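PDB 3GDO: scyllo-inositol 2-dehydrogenase (NADP(+)) IolW from Bacillus subtilis subsp. subtilis, which catalyses the reversible NADPH-dependent reduction of scyllo-inosose to scyllo-inositol and cannot use NADH in place of NADPH. Local coordinates for residues Ser120-Arg125 against Gly300-Tyr305; Arg125-Asp130 against Leu319-Glu324; Thr209-His214 against Gly228-Pro233. All blocks are in the same frame, centred on the assembly; numbering follows the deposited sequence.

Contact 1 of 3, residues Ser120-Arg125 against Gly300-Tyr305; sequences SVYHNR and GSYLTY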
ATOM      1  N   SER B 120     -25.681  20.323   2.557  1.00 35.83           N
ATOM      2  CA  SER B 120     -25.105  18.996   2.357  1.00 34.17           C
ATOM      3  C   SER B 120     -23.992  19.066   1.272  1.00 34.75           C
ATOM      4  O   SER B 120     -23.833  20.104   0.566  1.00 32.82           O
ATOM      5  CB  SER B 120     -26.207  18.017   1.977  1.00 34.35           C
ATOM      6  OG  SER B 120     -25.760  16.657   1.973  1.00 34.51           O
ATOM      7  N   VAL B 121     -23.205  17.987   1.181  1.00 33.50           N
ATOM      8  CA  VAL B 121     -22.069  17.906   0.242  1.00 32.65           C
ATOM      9  C   VAL B 121     -22.257  16.586  -0.484  1.00 31.84           C
ATOM     10  O   VAL B 121     -22.550  15.595   0.142  1.00 30.14           O
ATOM     11  CB  VAL B 121     -20.719  17.948   0.975  1.00 33.45           C
ATOM     12  CG1 VAL B 121     -19.516  17.777  -0.031  1.00 34.10           C
ATOM     13  CG2 VAL B 121     -20.575  19.267   1.720  1.00 32.63           C
ATOM     14  N   TYR B 122     -22.130  16.586  -1.805  1.00 32.17           N
ATOM     15  CA  TYR B 122     -22.418  15.376  -2.585  1.00 32.88           C
ATOM     16  C   TYR B 122     -21.233  14.359  -2.513  1.00 32.30           C
ATOM     17  O   TYR B 122     -20.465  14.229  -3.489  1.00 32.82           O
ATOM     18  CB  TYR B 122     -22.771  15.786  -4.040  1.00 32.67           C
ATOM     19  CG  TYR B 122     -23.362  14.683  -4.911  1.00 33.39           C
ATOM     20  CD1 TYR B 122     -24.513  14.035  -4.525  1.00 36.17           C
ATOM     21  CD2 TYR B 122     -22.737  14.289  -6.134  1.00 32.41           C
ATOM     22  CE1 TYR B 122     -25.078  13.029  -5.320  1.00 35.64           C
ATOM     23  CE2 TYR B 122     -23.289  13.270  -6.951  1.00 32.63           C
ATOM     24  CZ  TYR B 122     -24.464  12.652  -6.524  1.00 37.18           C
ATOM     25  OH  TYR B 122     -25.052  11.620  -7.224  1.00 39.31           O
ATOM     26  N   HIS B 123     -21.086  13.671  -1.370  1.00 31.39           N
ATOM     27  CA  HIS B 123     -20.122  12.565  -1.211  1.00 31.19           C
ATOM     28  C   HIS B 123     -20.811  11.272  -1.560  1.00 31.44           C
ATOM     29  O   HIS B 123     -21.105  10.429  -0.695  1.00 31.57           O
ATOM     30  CB  HIS B 123     -19.496  12.525   0.190  1.00 30.64           C
ATOM     31  CG  HIS B 123     -18.338  13.466   0.343  1.00 32.21           C
ATOM     32  ND1 HIS B 123     -17.129  13.272  -0.306  1.00 32.52           N
ATOM     33  CD2 HIS B 123     -18.212  14.627   1.030  1.00 34.87           C
ATOM     34  CE1 HIS B 123     -16.297  14.250   0.015  1.00 34.03           C
ATOM     35  NE2 HIS B 123     -16.931  15.093   0.820  1.00 35.92           N
ATOM     36  N   ASN B 124     -21.100  11.139  -2.846  1.00 31.51           N
ATOM     37  CA  ASN B 124     -21.940  10.047  -3.286  1.00 33.32           C
ATOM     38  C   ASN B 124     -21.225   8.709  -3.347  1.00 33.23           C
ATOM     39  O   ASN B 124     -21.896   7.707  -3.473  1.00 32.79           O
ATOM     40  CB  ASN B 124     -22.649  10.356  -4.611  1.00 32.71           C
ATOM     41  CG  ASN B 124     -21.700  10.463  -5.788  1.00 35.81           C
ATOM     42  OD1 ASN B 124     -20.564  10.888  -5.662  1.00 37.63           O
ATOM     43  ND2 ASN B 124     -22.189  10.080  -6.957  1.00 39.38           N
ATOM     44  N   ARG B 125     -19.885   8.694  -3.251  1.00 33.44           N
ATOM     45  CA  ARG B 125     -19.155   7.408  -3.225  1.00 34.69           C
ATOM     46  C   ARG B 125     -19.471   6.582  -1.984  1.00 33.52           C
ATOM     47  O   ARG B 125     -19.007   5.447  -1.885  1.00 34.44           O
ATOM     48  CB  ARG B 125     -17.609   7.566  -3.331  1.00 34.61           C
ATOM     49  CG  ARG B 125     -17.027   8.140  -4.624  1.00 38.65           C
ATOM     50  CD  ARG B 125     -18.025   8.313  -5.704  1.00 40.52           C
ATOM     51  NE  ARG B 125     -17.385   8.493  -6.994  1.00 44.01           N
ATOM     52  CZ  ARG B 125     -17.696   9.449  -7.871  1.00 44.28           C
ATOM     53  NH1 ARG B 125     -18.627  10.362  -7.607  1.00 41.38           N
ATOM     54  NH2 ARG B 125     -17.058   9.497  -9.031  1.00 46.88           N
ATOM     55  N   GLY B 300     -24.699  -0.505  -6.696  1.00 40.62           N
ATOM     56  CA  GLY B 300     -24.462   0.897  -6.332  1.00 40.34           C
ATOM     57  C   GLY B 300     -25.776   1.669  -6.452  1.00 40.24           C
ATOM     58  O   GLY B 300     -26.610   1.350  -7.326  1.00 40.95           O
ATOM     59  N   SER B 301     -25.964   2.679  -5.606  1.00 39.28           N
ATOM     60  CA  SER B 301     -27.280   3.356  -5.482  1.00 39.00           C
ATOM     61  C   SER B 301     -27.160   4.855  -5.215  1.00 37.89           C
ATOM     62  O   SER B 301     -27.447   5.311  -4.097  1.00 37.90           O
ATOM     63  CB  SER B 301     -28.057   2.685  -4.338  1.00 38.56           C
ATOM     64  OG  SER B 301     -29.373   3.187  -4.246  1.00 42.11           O
ATOM     65  N   TYR B 302     -26.706   5.623  -6.210  1.00 37.11           N
ATOM     66  CA  TYR B 302     -26.525   7.064  -6.017  1.00 36.86           C
ATOM     67  C   TYR B 302     -27.878   7.771  -5.754  1.00 36.74           C
ATOM     68  O   TYR B 302     -27.914   8.819  -5.122  1.00 35.86           O
ATOM     69  CB  TYR B 302     -25.841   7.740  -7.230  1.00 36.97           C
ATOM     70  CG  TYR B 302     -24.329   7.467  -7.420  1.00 36.25           C
ATOM     71  CD1 TYR B 302     -23.548   6.913  -6.399  1.00 35.07           C
ATOM     72  CD2 TYR B 302     -23.703   7.798  -8.613  1.00 35.70           C
ATOM     73  CE1 TYR B 302     -22.178   6.679  -6.583  1.00 33.95           C
ATOM     74  CE2 TYR B 302     -22.305   7.574  -8.821  1.00 35.82           C
ATOM     75  CZ  TYR B 302     -21.568   7.010  -7.807  1.00 35.71           C
ATOM     76  OH  TYR B 302     -20.222   6.802  -7.983  1.00 34.09           O
ATOM     77  N   LEU B 303     -28.962   7.203  -6.274  1.00 36.25           N
ATOM     78  CA  LEU B 303     -30.332   7.707  -6.011  1.00 37.42           C
ATOM     79  C   LEU B 303     -30.580   7.872  -4.530  1.00 37.48           C
ATOM     80  O   LEU B 303     -31.295   8.811  -4.109  1.00 38.02           O
ATOM     81  CB  LEU B 303     -31.396   6.769  -6.587  1.00 37.08           C
ATOM     82  CG  LEU B 303     -31.486   6.688  -8.119  1.00 36.46           C
ATOM     83  CD1 LEU B 303     -32.602   5.681  -8.533  1.00 37.04           C
ATOM     84  CD2 LEU B 303     -31.740   8.106  -8.714  1.00 38.46           C
ATOM     85  N   THR B 304     -29.984   6.973  -3.738  1.00 37.05           N
ATOM     86  CA  THR B 304     -30.217   6.958  -2.306  1.00 36.45           C
ATOM     87  C   THR B 304     -29.871   8.317  -1.684  1.00 37.16           C
ATOM     88  O   THR B 304     -30.641   8.809  -0.844  1.00 36.96           O
ATOM     89  CB  THR B 304     -29.491   5.761  -1.605  1.00 36.48           C
ATOM     90  OG1 THR B 304     -29.935   4.537  -2.200  1.00 35.43           O
ATOM     91  CG2 THR B 304     -29.745   5.706  -0.102  1.00 34.66           C
ATOM     92  N   TYR B 305     -28.756   8.943  -2.100  1.00 35.77           N
ATOM     93  CA  TYR B 305     -28.434  10.278  -1.598  1.00 35.28           C
ATOM     94  C   TYR B 305     -29.636  11.236  -1.831  1.00 35.49           C
ATOM     95  O   TYR B 305     -30.037  11.984  -0.938  1.00 34.46           O
ATOM     96  CB  TYR B 305     -27.177  10.847  -2.261  1.00 34.73           C
ATOM     97  CG  TYR B 305     -26.881  12.279  -1.883  1.00 32.86           C
ATOM     98  CD1 TYR B 305     -26.031  12.567  -0.826  1.00 30.10           C
ATOM     99  CD2 TYR B 305     -27.421  13.335  -2.588  1.00 30.03           C
ATOM    100  CE1 TYR B 305     -25.735  13.852  -0.474  1.00 30.79           C
ATOM    101  CE2 TYR B 305     -27.128  14.637  -2.233  1.00 30.89           C
ATOM    102  CZ  TYR B 305     -26.295  14.883  -1.175  1.00 28.96           C
ATOM    103  OH  TYR B 305     -25.985  16.163  -0.804  1.00 31.20           O
TER
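Two tyrosines of 300-305, Y302 and Y305, carry this contact, and the aromatic part of it is a T-shaped pair. Y122 turns the CD1-CE1 edge of its ring toward the face of Y305, with centroids 5.0 Å apart and planes at 83°. The closest approach is CD1 of Y122 to CE2 of Y305 at 3.5 Å, off-centre toward the rim. CG of Y305 stands anti to its backbone N (chi1 174°), beside the carbonyl carbon.

Y302 is met by an amide instead. ND2 of N124 sits 3.0 Å above the plane of the Y302 ring, over its centre, with the amide inclined 44° to the ring. The other branch of that amide, OD1 of N124, accepts a bond of 2.8 Å from NH1 of R125, in the guanidinium plane.

S120 and V121 lie on the outermost strand, 119-122, of the parallel Rossmann sheet, and Y122 is the centre of an inverse gamma turn. Y305, on helix 303-315, brings its ring against Y122 and its hydroxyl to S120.

Among polar contacts, OH of Y305 donates to OG of S120 at 2.8 Å, while S120 OG is also bonded to the carbonyl of V321. OH of Y302 lies over one face of the R125 guanidinium without bonding to it; its hydrogen-bond partner is D128, and R125 forms a salt bridge with E257.

Contact 2 of 3, residues Arg125-Asp130 against Leu319-Glu324; sequences RRWDND and LPVTAE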
ATOM      1  N   ARG B 125     -19.885   8.694  -3.251  1.00 33.44           N
ATOM      2  CA  ARG B 125     -19.155   7.408  -3.225  1.00 34.69           C
ATOM      3  C   ARG B 125     -19.471   6.582  -1.984  1.00 33.52           C
ATOM      4  O   ARG B 125     -19.007   5.447  -1.885  1.00 34.44           O
ATOM      5  CB  ARG B 125     -17.609   7.566  -3.331  1.00 34.61           C
ATOM      6  CG  ARG B 125     -17.027   8.140  -4.624  1.00 38.65           C
ATOM      7  CD  ARG B 125     -18.025   8.313  -5.704  1.00 40.52           C
ATOM      8  NE  ARG B 125     -17.385   8.493  -6.994  1.00 44.01           N
ATOM      9  CZ  ARG B 125     -17.696   9.449  -7.871  1.00 44.28           C
ATOM     10  NH1 ARG B 125     -18.627  10.362  -7.607  1.00 41.38           N
ATOM     11  NH2 ARG B 125     -17.058   9.497  -9.031  1.00 46.88           N
ATOM     12  N   ARG B 126     -20.240   7.122  -1.031  1.00 33.59           N
ATOM     13  CA  ARG B 126     -20.766   6.270   0.032  1.00 32.82           C
ATOM     14  C   ARG B 126     -21.821   5.315  -0.539  1.00 32.82           C
ATOM     15  O   ARG B 126     -22.214   4.386   0.145  1.00 32.72           O
ATOM     16  CB  ARG B 126     -21.385   7.048   1.186  1.00 33.42           C
ATOM     17  CG  ARG B 126     -20.427   7.937   1.972  1.00 34.31           C
ATOM     18  CD  ARG B 126     -21.173   8.625   3.111  1.00 35.05           C
ATOM     19  NE  ARG B 126     -20.380   9.705   3.676  1.00 34.73           N
ATOM     20  CZ  ARG B 126     -20.775  10.499   4.667  1.00 35.85           C
ATOM     21  NH1 ARG B 126     -21.979  10.354   5.245  1.00 29.83           N
ATOM     22  NH2 ARG B 126     -19.965  11.465   5.076  1.00 34.72           N
ATOM     23  N   TRP B 127     -22.305   5.570  -1.750  1.00 32.50           N
ATOM     24  CA  TRP B 127     -23.275   4.633  -2.405  1.00 33.37           C
ATOM     25  C   TRP B 127     -22.699   3.920  -3.649  1.00 33.30           C
ATOM     26  O   TRP B 127     -23.453   3.428  -4.504  1.00 34.24           O
ATOM     27  CB  TRP B 127     -24.671   5.305  -2.637  1.00 32.15           C
ATOM     28  CG  TRP B 127     -25.299   5.738  -1.297  1.00 32.50           C
ATOM     29  CD1 TRP B 127     -26.157   5.003  -0.487  1.00 32.77           C
ATOM     30  CD2 TRP B 127     -25.066   6.975  -0.606  1.00 32.07           C
ATOM     31  NE1 TRP B 127     -26.442   5.706   0.661  1.00 31.69           N
ATOM     32  CE2 TRP B 127     -25.794   6.920   0.611  1.00 34.10           C
ATOM     33  CE3 TRP B 127     -24.273   8.108  -0.881  1.00 30.14           C
ATOM     34  CZ2 TRP B 127     -25.776   7.958   1.535  1.00 32.80           C
ATOM     35  CZ3 TRP B 127     -24.260   9.147   0.039  1.00 33.35           C
ATOM     36  CH2 TRP B 127     -25.020   9.069   1.229  1.00 34.24           C
ATOM     37  N   ASP B 128     -21.360   3.867  -3.741  1.00 33.76           N
ATOM     38  CA  ASP B 128     -20.649   3.013  -4.708  1.00 34.06           C
ATOM     39  C   ASP B 128     -20.882   1.537  -4.354  1.00 34.15           C
ATOM     40  O   ASP B 128     -20.979   1.187  -3.159  1.00 34.03           O
ATOM     41  CB  ASP B 128     -19.135   3.288  -4.683  1.00 33.67           C
ATOM     42  CG  ASP B 128     -18.724   4.436  -5.582  1.00 33.65           C
ATOM     43  OD1 ASP B 128     -19.600   5.170  -6.084  1.00 34.14           O
ATOM     44  OD2 ASP B 128     -17.493   4.613  -5.819  1.00 36.43           O
ATOM     45  N   ASN B 129     -21.001   0.676  -5.378  1.00 34.23           N
ATOM     46  CA  ASN B 129     -21.214  -0.754  -5.099  1.00 34.07           C
ATOM     47  C   ASN B 129     -20.233  -1.366  -4.095  1.00 34.90           C
ATOM     48  O   ASN B 129     -20.645  -1.972  -3.095  1.00 34.99           O
ATOM     49  CB  ASN B 129     -21.349  -1.609  -6.383  1.00 33.56           C
ATOM     50  CG  ASN B 129     -20.295  -1.318  -7.469  1.00 34.39           C
ATOM     51  OD1 ASN B 129     -19.151  -0.845  -7.228  1.00 33.99           O
ATOM     52  ND2 ASN B 129     -20.682  -1.631  -8.688  1.00 30.55           N
ATOM     53  N   ASP B 130     -18.931  -1.187  -4.344  1.00 35.22           N
ATOM     54  CA  ASP B 130     -17.907  -1.799  -3.499  1.00 34.87           C
ATOM     55  C   ASP B 130     -18.037  -1.347  -2.050  1.00 34.76           C
ATOM     56  O   ASP B 130     -18.021  -2.182  -1.122  1.00 34.93           O
ATOM     57  CB  ASP B 130     -16.484  -1.549  -4.059  1.00 34.02           C
ATOM     58  CG  ASP B 130     -16.271  -0.117  -4.587  1.00 36.69           C
ATOM     59  OD1 ASP B 130     -16.948   0.827  -4.099  1.00 36.76           O
ATOM     60  OD2 ASP B 130     -15.402   0.082  -5.495  1.00 38.26           O
ATOM     61  N   LEU B 319     -29.611  14.364   7.639  1.00 36.73           N
ATOM     62  CA  LEU B 319     -29.065  14.472   6.259  1.00 36.19           C
ATOM     63  C   LEU B 319     -28.185  13.288   5.889  1.00 37.03           C
ATOM     64  O   LEU B 319     -27.431  12.795   6.752  1.00 38.28           O
ATOM     65  CB  LEU B 319     -28.234  15.758   6.125  1.00 35.86           C
ATOM     66  CG  LEU B 319     -29.027  17.058   5.861  1.00 34.06           C
ATOM     67  CD1 LEU B 319     -28.139  18.256   5.997  1.00 36.99           C
ATOM     68  CD2 LEU B 319     -29.793  17.051   4.477  1.00 31.71           C
ATOM     69  N   PRO B 320     -28.210  12.863   4.599  1.00 36.49           N
ATOM     70  CA  PRO B 320     -27.351  11.749   4.155  1.00 36.43           C
ATOM     71  C   PRO B 320     -25.834  12.031   4.282  1.00 36.21           C
ATOM     72  O   PRO B 320     -25.054  11.102   4.583  1.00 36.89           O
ATOM     73  CB  PRO B 320     -27.729  11.576   2.685  1.00 36.49           C
ATOM     74  CG  PRO B 320     -28.224  12.938   2.256  1.00 35.89           C
ATOM     75  CD  PRO B 320     -28.960  13.453   3.470  1.00 35.62           C
ATOM     76  N   VAL B 321     -25.436  13.277   4.061  1.00 34.32           N
ATOM     77  CA  VAL B 321     -24.066  13.728   4.318  1.00 33.99           C
ATOM     78  C   VAL B 321     -24.251  15.092   4.962  1.00 34.25           C
ATOM     79  O   VAL B 321     -25.042  15.876   4.460  1.00 35.06           O
ATOM     80  CB  VAL B 321     -23.237  13.893   2.995  1.00 32.38           C
ATOM     81  CG1 VAL B 321     -21.839  14.352   3.313  1.00 32.55           C
ATOM     82  CG2 VAL B 321     -23.218  12.570   2.099  1.00 33.92           C
ATOM     83  N   THR B 322     -23.504  15.416   6.016  1.00 34.75           N
ATOM     84  CA  THR B 322     -23.703  16.683   6.719  1.00 35.43           C
ATOM     85  C   THR B 322     -22.551  17.628   6.423  1.00 35.90           C
ATOM     86  O   THR B 322     -21.505  17.196   5.984  1.00 35.11           O
ATOM     87  CB  THR B 322     -23.727  16.478   8.283  1.00 35.76           C
ATOM     88  OG1 THR B 322     -22.448  16.006   8.721  1.00 35.65           O
ATOM     89  CG2 THR B 322     -24.834  15.462   8.729  1.00 37.03           C
ATOM     90  N   ALA B 323     -22.727  18.912   6.723  1.00 35.99           N
ATOM     91  CA  ALA B 323     -21.714  19.906   6.483  1.00 37.26           C
ATOM     92  C   ALA B 323     -20.459  19.599   7.281  1.00 36.97           C
ATOM     93  O   ALA B 323     -19.349  19.744   6.746  1.00 38.73           O
ATOM     94  CB  ALA B 323     -22.231  21.325   6.790  1.00 37.15           C
ATOM     95  N   GLU B 324     -20.649  19.206   8.542  1.00 36.36           N
ATOM     96  CA  GLU B 324     -19.579  18.760   9.443  1.00 36.81           C
ATOM     97  C   GLU B 324     -18.718  17.632   8.849  1.00 35.83           C
ATOM     98  O   GLU B 324     -17.497  17.681   8.940  1.00 35.16           O
ATOM     99  CB  GLU B 324     -20.184  18.249  10.768  1.00 37.05           C
ATOM    100  CG  GLU B 324     -19.202  18.157  11.933  1.00 42.83           C
ATOM    101  CD  GLU B 324     -18.225  19.362  12.021  1.00 49.90           C
ATOM    102  OE1 GLU B 324     -18.651  20.573  11.985  1.00 52.55           O
ATOM    103  OE2 GLU B 324     -17.001  19.090  12.091  1.00 50.37           O
TER
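R126 and W127 reach V321 and P320 by the ends of their side chains, and no hydrogen bond crosses between the two segments. W127 comes in with the outer corner of its benzo ring: CH2 lies 4.0 Å from CB of P320 and equally 4.0 Å from CG2 of V321. The carbonyl oxygen of P320 lies at the edge of the indole, in its plane, 3.9 Å from CH2 of W127. R126 adds a flat group, since its guanidinium turns one face to the methyls of V321, with CG2 4.0 Å above the plane and toward the rim. NH1 of R126 is 3.2 Å from the carbonyl O of P320, but the angle is too poor for a hydrogen bond.

The long arm of R126 explains how a contact forms between backbones whose nearest CA atoms, those of R126 and V321, are 9.2 Å apart. Its chain is extended from CG to NE (chi2 -179°, chi3 -167°). The CB of R126 also rests over one face of the W127 indole.

In the fold, the connection from strand 119-122 to helix 129-139, with its 3-10 segment at R126, meets the loop between helices 303-315 and 323-342.

Further out, NE of R126 forms a salt bridge with D184 on helix 174-190 and NH2 one with E325 on helix 323-342, which would help fix the guanidinium. E325 also accepts from the backbone N of T322, whose side chain caps the start of that helix, the reciprocal pattern of a capping box. W127 makes a backbone hydrogen bond with S301 and packs on T304, while P320 leans on Y305 and K308 of helix 303-315.

Contact 3 of 3, residues Thr209-His214 against Gly228-Pro233; sequences TVDYFH and GGSIVP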
ATOM      1  N   THR B 209       0.020  20.600 -10.625  1.00 48.01           N
ATOM      2  CA  THR B 209      -0.772  20.319  -9.461  1.00 44.48           C
ATOM      3  C   THR B 209      -0.424  18.924  -8.921  1.00 41.98           C
ATOM      4  O   THR B 209       0.307  18.153  -9.552  1.00 39.93           O
ATOM      5  CB  THR B 209      -2.253  20.411  -9.828  1.00 45.65           C
ATOM      6  OG1 THR B 209      -2.481  19.598 -10.979  1.00 45.76           O
ATOM      7  CG2 THR B 209      -2.661  21.906 -10.178  1.00 45.75           C
ATOM      8  N   VAL B 210      -0.934  18.617  -7.735  1.00 38.50           N
ATOM      9  CA  VAL B 210      -0.765  17.317  -7.146  1.00 35.32           C
ATOM     10  C   VAL B 210      -1.310  16.226  -8.065  1.00 33.77           C
ATOM     11  O   VAL B 210      -2.417  16.331  -8.584  1.00 30.78           O
ATOM     12  CB  VAL B 210      -1.504  17.260  -5.789  1.00 36.27           C
ATOM     13  CG1 VAL B 210      -1.550  15.814  -5.272  1.00 33.76           C
ATOM     14  CG2 VAL B 210      -0.825  18.258  -4.782  1.00 35.64           C
ATOM     15  N   ASP B 211      -0.534  15.158  -8.222  1.00 33.13           N
ATOM     16  CA  ASP B 211      -0.976  13.980  -9.009  1.00 32.09           C
ATOM     17  C   ASP B 211      -0.629  12.635  -8.320  1.00 31.17           C
ATOM     18  O   ASP B 211      -0.909  11.526  -8.840  1.00 30.47           O
ATOM     19  CB  ASP B 211      -0.436  14.062 -10.464  1.00 32.52           C
ATOM     20  CG  ASP B 211       1.091  13.895 -10.555  1.00 34.68           C
ATOM     21  OD1 ASP B 211       1.713  13.281  -9.649  1.00 34.23           O
ATOM     22  OD2 ASP B 211       1.681  14.371 -11.569  1.00 32.50           O
ATOM     23  N   TYR B 212      -0.074  12.763  -7.124  1.00 29.60           N
ATOM     24  CA  TYR B 212       0.290  11.648  -6.284  1.00 29.51           C
ATOM     25  C   TYR B 212       0.028  11.979  -4.816  1.00 28.70           C
ATOM     26  O   TYR B 212       0.422  13.048  -4.315  1.00 28.13           O
ATOM     27  CB  TYR B 212       1.783  11.315  -6.502  1.00 28.71           C
ATOM     28  CG  TYR B 212       2.310  10.240  -5.598  1.00 28.98           C
ATOM     29  CD1 TYR B 212       2.478   8.929  -6.059  1.00 30.08           C
ATOM     30  CD2 TYR B 212       2.618  10.519  -4.263  1.00 28.68           C
ATOM     31  CE1 TYR B 212       2.957   7.916  -5.206  1.00 29.57           C
ATOM     32  CE2 TYR B 212       3.052   9.548  -3.402  1.00 27.04           C
ATOM     33  CZ  TYR B 212       3.213   8.234  -3.876  1.00 30.56           C
ATOM     34  OH  TYR B 212       3.705   7.298  -3.022  1.00 28.99           O
ATOM     35  N   PHE B 213      -0.599  11.047  -4.107  1.00 28.65           N
ATOM     36  CA  PHE B 213      -0.733  11.184  -2.661  1.00 27.77           C
ATOM     37  C   PHE B 213      -0.667   9.821  -2.006  1.00 27.87           C
ATOM     38  O   PHE B 213      -1.169   8.793  -2.541  1.00 27.13           O
ATOM     39  CB  PHE B 213      -2.051  11.921  -2.275  1.00 27.73           C
ATOM     40  CG  PHE B 213      -3.294  11.177  -2.677  1.00 27.05           C
ATOM     41  CD1 PHE B 213      -3.814  10.156  -1.862  1.00 27.85           C
ATOM     42  CD2 PHE B 213      -3.931  11.459  -3.868  1.00 23.89           C
ATOM     43  CE1 PHE B 213      -4.935   9.443  -2.255  1.00 25.68           C
ATOM     44  CE2 PHE B 213      -5.030  10.738  -4.274  1.00 26.56           C
ATOM     45  CZ  PHE B 213      -5.556   9.742  -3.448  1.00 25.87           C
ATOM     46  N   HIS B 214      -0.078   9.832  -0.830  1.00 26.51           N
ATOM     47  CA  HIS B 214      -0.047   8.675   0.033  1.00 27.44           C
ATOM     48  C   HIS B 214      -0.330   9.155   1.475  1.00 27.73           C
ATOM     49  O   HIS B 214       0.476   9.875   2.063  1.00 28.20           O
ATOM     50  CB  HIS B 214       1.350   8.030  -0.028  1.00 26.98           C
ATOM     51  CG  HIS B 214       1.373   6.683   0.593  1.00 29.53           C
ATOM     52  ND1 HIS B 214       1.407   6.497   1.967  1.00 30.47           N
ATOM     53  CD2 HIS B 214       1.248   5.449   0.038  1.00 29.19           C
ATOM     54  CE1 HIS B 214       1.358   5.196   2.221  1.00 32.47           C
ATOM     55  NE2 HIS B 214       1.247   4.542   1.071  1.00 28.71           N
ATOM     56  N   GLY B 228      -2.826   7.087  -4.106  1.00 25.75           N
ATOM     57  CA  GLY B 228      -3.259   7.274  -5.479  1.00 27.90           C
ATOM     58  C   GLY B 228      -2.104   7.821  -6.282  1.00 29.39           C
ATOM     59  O   GLY B 228      -1.431   8.769  -5.837  1.00 30.32           O
ATOM     60  N   GLY B 229      -1.839   7.205  -7.432  1.00 29.71           N
ATOM     61  CA  GLY B 229      -0.922   7.819  -8.428  1.00 28.97           C
ATOM     62  C   GLY B 229      -1.516   8.046  -9.803  1.00 28.88           C
ATOM     63  O   GLY B 229      -2.626   7.560 -10.120  1.00 28.39           O
ATOM     64  N   SER B 230      -0.796   8.815 -10.633  1.00 29.13           N
ATOM     65  CA  SER B 230      -1.264   9.134 -11.968  1.00 28.39           C
ATOM     66  C   SER B 230      -0.426   8.509 -13.105  1.00 29.30           C
ATOM     67  O   SER B 230      -0.662   8.814 -14.277  1.00 28.53           O
ATOM     68  CB  SER B 230      -1.343  10.661 -12.143  1.00 29.42           C
ATOM     69  OG  SER B 230      -2.260  11.255 -11.265  1.00 30.72           O
ATOM     70  N   ILE B 231       0.542   7.657 -12.765  1.00 28.28           N
ATOM     71  CA  ILE B 231       1.359   6.950 -13.763  1.00 29.01           C
ATOM     72  C   ILE B 231       1.298   5.500 -13.386  1.00 27.67           C
ATOM     73  O   ILE B 231       2.288   4.918 -13.000  1.00 26.61           O
ATOM     74  CB  ILE B 231       2.856   7.421 -13.790  1.00 28.40           C
ATOM     75  CG1 ILE B 231       2.944   8.947 -13.559  1.00 28.22           C
ATOM     76  CG2 ILE B 231       3.522   7.014 -15.135  1.00 31.61           C
ATOM     77  CD1 ILE B 231       4.345   9.504 -13.453  1.00 30.48           C
ATOM     78  N   VAL B 232       0.104   4.925 -13.493  1.00 28.57           N
ATOM     79  CA  VAL B 232      -0.133   3.599 -12.994  1.00 29.37           C
ATOM     80  C   VAL B 232      -0.818   2.782 -14.084  1.00 30.38           C
ATOM     81  O   VAL B 232      -2.041   2.806 -14.189  1.00 29.81           O
ATOM     82  CB  VAL B 232      -0.998   3.572 -11.670  1.00 29.37           C
ATOM     83  CG1 VAL B 232      -1.294   2.113 -11.253  1.00 28.29           C
ATOM     84  CG2 VAL B 232      -0.323   4.265 -10.526  1.00 29.75           C
ATOM     85  N   PRO B 233      -0.021   2.059 -14.906  1.00 30.71           N
ATOM     86  CA  PRO B 233      -0.637   1.313 -16.027  1.00 30.58           C
ATOM     87  C   PRO B 233      -1.670   0.299 -15.542  1.00 30.50           C
ATOM     88  O   PRO B 233      -2.715   0.170 -16.132  1.00 31.23           O
ATOM     89  CB  PRO B 233       0.580   0.619 -16.680  1.00 29.04           C
ATOM     90  CG  PRO B 233       1.634   1.662 -16.570  1.00 31.01           C
ATOM     91  CD  PRO B 233       1.439   2.195 -15.093  1.00 30.08           C
TER
HETATM   92  O   HOH W   1       1.461  10.373 -10.225  1.00 29.27           O
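A classic beta bulge marks the start of strand 212-219 in the C-terminal alpha/beta domain, D211 and Y212 together facing M201, and this contact joins that bulge to the end of the antiparallel strand 222-228. F213 and G228 make a hydrogen-bonded pair. N of F213 donates to O of G228 at 3.0 Å and N of G228 to O of F213 at 2.8 Å; the first bond is the straighter, 166° at the hydrogen against 143°. From the bulge itself, CA of Y212 makes a CA-H...O contact with the same G228 oxygen.

The F213 ring folds back over its partner. Its CG stands between the backbone N and the carbonyl carbon (chi1 63°). N and CA of G228 lie over one face of the ring, CA 4.2 Å from the F213 centroid in a CH-pi contact. G228 has no side chain, and the ring lies directly against its backbone.

Past the pair, OG of S230 donates to O of D211 at 2.8 Å, in the carbonyl plane and on a lone pair. A water accepts from N of S230 at 2.8 Å and lies 3.0 Å from OD1 of D211. The carboxylate is also held by N of Q203 and a salt bridge to R204, and S230 OG by R155.

T174 and L175 of helix 174-190 pack against F213, strand 195-201 flanks the bulge, and the second subunit lies alongside, where Y212 touches its Q223 and I231 O bonds to its N147.

How the contacts relate
Contacts 1 and 2 form one continuous patch, their centres 5 Å apart. They share R125, and their segments alternate along the chain. Two probable hydrogen bonds join them: Y302 OH to D128 OD1 at 2.6 Å and S120 OG to V321 O at 2.7 Å. Together they join the outermost Rossmann strand and the segment following it to helix 303-315 and the loop leading to helix 323-342. Contact 3 is separate: its centre is 25 Å from that of contact 1 and 24 Å from that of contact 2, with nearest atoms about 12 Å away in each case. It is nested within both chain loops and, unlike the other two, reaches the second subunit.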